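PDB 1PCH: phosphocarrier protein HPr from Mycoplasma capricolum, which carries phosphoryl groups as a general, non-sugar-specific component of the phosphoenolpyruvate-dependent sugar phosphotransferase system. Local coordinates for residues A[22-25]-A[26-29]; A[76-79]-A[80-84]. All blocks are in the same frame, centred on the assembly; numbering follows the deposited sequence.

Contact 1 (A[22-25]-A[26-29])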
ATOM      1  N   ALA A  22      -4.873   4.985   1.449  1.00 11.32           N
ATOM      2  CA  ALA A  22      -5.102   5.313   2.870  1.00 13.78           C
ATOM      3  C   ALA A  22      -6.576   5.197   3.196  1.00 16.80           C
ATOM      4  O   ALA A  22      -6.953   4.675   4.242  1.00 14.17           O
ATOM      5  CB  ALA A  22      -4.585   6.704   3.139  1.00 21.37           C
ATOM      6  N   LYS A  23      -7.413   5.662   2.259  1.00 14.69           N
ATOM      7  CA  LYS A  23      -8.862   5.603   2.456  1.00 17.94           C
ATOM      8  C   LYS A  23      -9.318   4.157   2.569  1.00 16.93           C
ATOM      9  O   LYS A  23     -10.141   3.741   3.368  1.00 17.92           O
ATOM     10  CB  LYS A  23      -9.545   6.240   1.216  1.00 20.64           C
ATOM     11  CG  LYS A  23     -11.044   5.870   1.160  1.00 25.07           C
ATOM     12  CD  LYS A  23     -11.724   6.544  -0.001  1.00 29.12           C
ATOM     13  CE  LYS A  23     -13.224   6.329  -0.034  1.00 34.96           C
ATOM     14  NZ  LYS A  23     -13.785   6.581  -1.402  1.00 43.16           N
ATOM     15  N   GLU A  24      -8.831   3.368   1.608  1.00 15.54           N
ATOM     16  CA  GLU A  24      -9.217   1.965   1.560  1.00 17.26           C
ATOM     17  C   GLU A  24      -8.733   1.199   2.751  1.00 18.27           C
ATOM     18  O   GLU A  24      -9.474   0.459   3.403  1.00 18.34           O
ATOM     19  CB  GLU A  24      -8.765   1.303   0.260  1.00 21.46           C
ATOM     20  CG  GLU A  24      -9.324  -0.134   0.205  1.00 29.66           C
ATOM     21  CD  GLU A  24     -10.744  -0.098  -0.363  1.00 36.47           C
ATOM     22  OE1 GLU A  24     -11.173   1.002  -0.798  1.00 35.01           O
ATOM     23  OE2 GLU A  24     -11.339  -1.175  -0.433  1.00 40.77           O
ATOM     24  N   ALA A  25      -7.442   1.403   3.100  1.00 16.33           N
ATOM     25  CA  ALA A  25      -6.932   0.709   4.279  1.00 15.42           C
ATOM     26  C   ALA A  25      -7.683   1.052   5.544  1.00 15.67           C
ATOM     27  O   ALA A  25      -7.850   0.214   6.413  1.00 16.91           O
ATOM     28  CB  ALA A  25      -5.443   1.077   4.435  1.00 21.48           C
ATOM     29  N   SER A  26      -8.143   2.315   5.657  1.00 15.96           N
ATOM     30  CA  SER A  26      -8.776   2.803   6.874  1.00 19.35           C
ATOM     31  C   SER A  26     -10.085   2.156   7.231  1.00 21.59           C
ATOM     32  O   SER A  26     -10.624   2.315   8.322  1.00 24.24           O
ATOM     33  CB  SER A  26      -9.021   4.334   6.748  1.00 20.85           C
ATOM     34  OG  SER A  26      -7.735   4.955   6.803  1.00 29.83           O
ATOM     35  N   LYS A  27     -10.608   1.377   6.299  1.00 21.26           N
ATOM     36  CA  LYS A  27     -11.856   0.692   6.468  1.00 24.16           C
ATOM     37  C   LYS A  27     -11.742  -0.561   7.299  1.00 21.48           C
ATOM     38  O   LYS A  27     -12.761  -1.106   7.734  1.00 23.99           O
ATOM     39  CB  LYS A  27     -12.323   0.245   5.028  1.00 29.37           C
ATOM     40  CG  LYS A  27     -12.334   1.449   4.070  1.00 37.28           C
ATOM     41  CD  LYS A  27     -12.704   0.930   2.673  1.00 41.26           C
ATOM     42  CE  LYS A  27     -13.466   1.980   1.866  1.00 45.07           C
ATOM     43  NZ  LYS A  27     -14.012   1.284   0.593  1.00 44.91           N
ATOM     44  N   PHE A  28     -10.551  -1.106   7.391  1.00 18.43           N
ATOM     45  CA  PHE A  28     -10.203  -2.341   8.001  1.00 11.87           C
ATOM     46  C   PHE A  28      -9.735  -2.200   9.438  1.00 11.89           C
ATOM     47  O   PHE A  28      -9.024  -1.301   9.837  1.00 22.04           O
ATOM     48  CB  PHE A  28      -9.110  -3.057   7.172  1.00 12.32           C
ATOM     49  CG  PHE A  28      -9.625  -3.315   5.746  1.00 14.83           C
ATOM     50  CD1 PHE A  28     -10.466  -4.389   5.529  1.00 18.53           C
ATOM     51  CD2 PHE A  28      -9.289  -2.504   4.689  1.00 16.33           C
ATOM     52  CE1 PHE A  28     -10.976  -4.671   4.293  1.00 21.04           C
ATOM     53  CE2 PHE A  28      -9.812  -2.780   3.427  1.00 20.04           C
ATOM     54  CZ  PHE A  28     -10.642  -3.843   3.230  1.00 21.74           C
ATOM     55  N   SER A  29     -10.170  -3.179  10.240  1.00 13.80           N
ATOM     56  CA  SER A  29      -9.724  -3.216  11.594  1.00 17.18           C
ATOM     57  C   SER A  29      -8.256  -3.647  11.677  1.00 16.16           C
ATOM     58  O   SER A  29      -7.550  -3.260  12.586  1.00 14.96           O
ATOM     59  CB  SER A  29     -10.574  -4.172  12.451  1.00 23.03           C
ATOM     60  OG  SER A  29     -10.481  -5.474  11.990  1.00 32.62           O
TER

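Contact 2 (A[76-79]-A[80-84])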
ATOM      1  N   ILE A  76      -6.585  -4.057  -0.839  1.00 15.11           N
ATOM      2  CA  ILE A  76      -5.416  -3.224  -1.105  1.00 16.34           C
ATOM      3  C   ILE A  76      -4.730  -3.592  -2.428  1.00 14.33           C
ATOM      4  O   ILE A  76      -4.383  -2.740  -3.222  1.00 16.96           O
ATOM      5  CB  ILE A  76      -4.439  -3.259   0.059  1.00 17.11           C
ATOM      6  CG1 ILE A  76      -4.978  -2.677   1.357  1.00 17.49           C
ATOM      7  CG2 ILE A  76      -3.104  -2.588  -0.340  1.00 18.78           C
ATOM      8  CD1 ILE A  76      -5.585  -1.313   1.236  1.00 22.93           C
ATOM      9  N   LYS A  77      -4.577  -4.880  -2.691  1.00 15.75           N
ATOM     10  CA  LYS A  77      -3.967  -5.300  -3.955  1.00 12.97           C
ATOM     11  C   LYS A  77      -4.797  -4.795  -5.109  1.00 15.10           C
ATOM     12  O   LYS A  77      -4.336  -4.155  -6.062  1.00 16.42           O
ATOM     13  CB  LYS A  77      -3.802  -6.824  -3.932  1.00 14.24           C
ATOM     14  CG  LYS A  77      -3.206  -7.438  -5.165  1.00 21.22           C
ATOM     15  CD  LYS A  77      -3.290  -8.979  -5.094  1.00 31.11           C
ATOM     16  CE  LYS A  77      -3.413  -9.526  -6.526  1.00 39.35           C
ATOM     17  NZ  LYS A  77      -3.389 -11.034  -6.493  1.00 50.14           N
ATOM     18  N   GLN A  78      -6.118  -5.021  -5.021  1.00 17.51           N
ATOM     19  CA  GLN A  78      -6.963  -4.547  -6.143  1.00 20.00           C
ATOM     20  C   GLN A  78      -6.871  -3.059  -6.334  1.00 16.64           C
ATOM     21  O   GLN A  78      -6.854  -2.540  -7.448  1.00 16.71           O
ATOM     22  CB  GLN A  78      -8.428  -4.940  -5.898  1.00 23.99           C
ATOM     23  CG  GLN A  78      -9.305  -4.502  -7.097  1.00 32.15           C
ATOM     24  CD  GLN A  78      -8.878  -5.258  -8.352  1.00 39.79           C
ATOM     25  OE1 GLN A  78      -8.642  -6.468  -8.272  1.00 48.42           O
ATOM     26  NE2 GLN A  78      -8.689  -4.518  -9.448  1.00 40.89           N
ATOM     27  N   THR A  79      -6.853  -2.334  -5.204  1.00 14.76           N
ATOM     28  CA  THR A  79      -6.731  -0.896  -5.253  1.00 16.50           C
ATOM     29  C   THR A  79      -5.458  -0.454  -5.975  1.00 14.83           C
ATOM     30  O   THR A  79      -5.495   0.490  -6.769  1.00 19.05           O
ATOM     31  CB  THR A  79      -6.793  -0.241  -3.860  1.00 19.21           C
ATOM     32  OG1 THR A  79      -8.113  -0.526  -3.336  1.00 19.94           O
ATOM     33  CG2 THR A  79      -6.739   1.295  -4.005  1.00 19.67           C
ATOM     34  N   MET A  80      -4.356  -1.137  -5.689  1.00 15.35           N
ATOM     35  CA  MET A  80      -3.100  -0.777  -6.350  1.00 15.63           C
ATOM     36  C   MET A  80      -3.158  -1.016  -7.855  1.00 17.99           C
ATOM     37  O   MET A  80      -2.609  -0.263  -8.630  1.00 20.06           O
ATOM     38  CB  MET A  80      -1.928  -1.574  -5.762  1.00 13.49           C
ATOM     39  CG  MET A  80      -1.684  -1.078  -4.329  1.00 16.03           C
ATOM     40  SD  MET A  80      -0.258  -1.908  -3.606  1.00 24.74           S
ATOM     41  CE  MET A  80      -0.112  -0.925  -2.087  1.00 38.67           C
ATOM     42  N   ILE A  81      -3.842  -2.104  -8.197  1.00 18.19           N
ATOM     43  CA  ILE A  81      -3.976  -2.447  -9.602  1.00 23.43           C
ATOM     44  C   ILE A  81      -4.852  -1.401 -10.279  1.00 25.15           C
ATOM     45  O   ILE A  81      -4.542  -0.878 -11.338  1.00 24.82           O
ATOM     46  CB  ILE A  81      -4.598  -3.842  -9.761  1.00 24.28           C
ATOM     47  CG1 ILE A  81      -3.585  -4.944  -9.482  1.00 24.71           C
ATOM     48  CG2 ILE A  81      -5.220  -3.990 -11.153  1.00 30.91           C
ATOM     49  CD1 ILE A  81      -4.097  -6.236  -8.987  1.00 27.28           C
ATOM     50  N   ASP A  82      -5.965  -1.129  -9.590  1.00 25.14           N
ATOM     51  CA  ASP A  82      -6.917  -0.169 -10.139  1.00 25.62           C
ATOM     52  C   ASP A  82      -6.284   1.199 -10.307  1.00 26.64           C
ATOM     53  O   ASP A  82      -6.679   1.991 -11.140  1.00 34.42           O
ATOM     54  CB  ASP A  82      -8.126  -0.041  -9.206  1.00 29.91           C
ATOM     55  CG  ASP A  82      -9.116  -1.175  -9.335  1.00 32.09           C
ATOM     56  OD1 ASP A  82      -8.911  -2.076 -10.159  1.00 28.84           O
ATOM     57  OD2 ASP A  82     -10.033  -1.232  -8.460  1.00 39.19           O
ATOM     58  N   THR A  83      -5.367   1.559  -9.388  1.00 24.06           N
ATOM     59  CA  THR A  83      -4.817   2.923  -9.522  1.00 25.23           C
ATOM     60  C   THR A  83      -3.595   2.862 -10.452  1.00 22.93           C
ATOM     61  O   THR A  83      -2.917   3.845 -10.703  1.00 27.41           O
ATOM     62  CB  THR A  83      -4.522   3.541  -8.182  1.00 26.76           C
ATOM     63  OG1 THR A  83      -3.661   2.708  -7.399  1.00 28.21           O
ATOM     64  CG2 THR A  83      -5.767   3.840  -7.375  1.00 18.50           C
ATOM     65  N   ALA A  84      -3.343   1.690 -11.010  1.00 23.64           N
ATOM     66  CA  ALA A  84      -2.193   1.538 -11.924  1.00 25.74           C
ATOM     67  C   ALA A  84      -0.884   1.707 -11.204  1.00 25.43           C
ATOM     68  O   ALA A  84       0.156   2.089 -11.759  1.00 30.07           O
ATOM     69  CB  ALA A  84      -2.337   2.501 -13.106  1.00 25.95           C
TER

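Contact 1 (A[22-25]-A[26-29])
E24 and K27 form a salt bridge across the end of the helix, OE1 of E24 lying 3.2 Å from NZ of K27. The two chains run obliquely to one another. E24 leaves its backbone pointing away from the turn, then bends at chi2 (85°), which swings the carboxylate back to the lysine; the ammonium nitrogen meets OE1 from above the carboxylate plane, well out of it. On the way there K27 lays its aliphatic part over the carbonyls of K23 and E24: its CG sits 3.1 Å from O of E24 and almost as near to O of K23. K23 also belongs to this charged edge, its NZ 5.7 Å from the like-charged NZ of K27; the carboxylate bridges to K27, and may also temper the charge of K23.

S26 ties down the preceding turn. Both its backbone N and its OG donate to O of A22, at 3.0 Å and 2.7 Å, and they come from opposite faces of that carbonyl. With OG beside its own backbone N (chi1 -70°), the hydroxyl folds back on the helix it has just left.

Here the helix 15-25 of the HPr fold ends, and the chain passes through a type I beta turn, A25 to F28, on its way to strand 31-36. The helical bonding gives way to shorter steps: K27 N donates to O of E24, and F28 N to O of A25 at 3.2 Å. The F28 ring has O of A25 at its edge, near the ring plane, while its CE2 comes within 4.2 Å of CG of E24. F28 also packs on A72 and A75 of helix 69-82, and its carbonyl oxygen accepts a hydrogen bond from K44.

Contact 2 (A[76-79]-A[80-84])
Q78 reaches along the helix to D82 and donates from NE2 to OD1 at 2.6 Å, a short bond between two exposed side chains. The glutamine starts out with CG anti to its own N and then bends at chi2, 64°, which turns the amide toward the next turn. OD1 lies in the plane of that amide, yet the amide nitrogen approaches from above the carboxylate plane; the two flat groups are inclined by 52°. The CG2 branch of I81 comes within 3.9 Å of the same NE2.

T83 closes the helix on O of T79, which takes two donors from opposite faces: the backbone N at 2.8 Å and OG1 at 2.9 Å. A chi1 of 55° tucks the hydroxyl between backbone N and carbonyl carbon, where it can turn back to that oxygen. T79 sends its own OG1 the other way, to O of A75.

This is the C-terminal end of helix 69-82, one of the helices packed on the antiparallel sheet of HPr, and it stops in a Schellman motif: A84 takes positive phi, and its N bonds to O of I81. The side chain of T83 lies about 7 Å from that of the active-site H14.

On the buried side M80 runs extended beyond CG and brings CE to CG2 of I76 at 3.8 Å, both chains packing on F3 of strand 2-6. K77 and I81 lie side by side and point the same way, CG of the lysine 4.1 Å from CD1 of the isoleucine.

From the N terminus, the chain lays down strand 2-6 and then helix 15-25, whose end contact 1 closes as the backbone turns toward strand 31-36. The rest of the sheet and helix 46-52 follow before helix 69-82 arrives, and contact 2 spans its last turns. The two are therefore in series, neither nested nor crossed, each closing only a local turn. In space they meet because the two helices pack against each other: CG of E24 lies 3.8 Å from OG1 of T79, and CD1 of I76 reaches N of A25. Contact 2 also faces the sheet through M80, joining helix 15-25 to strands 2-6 and 59-65.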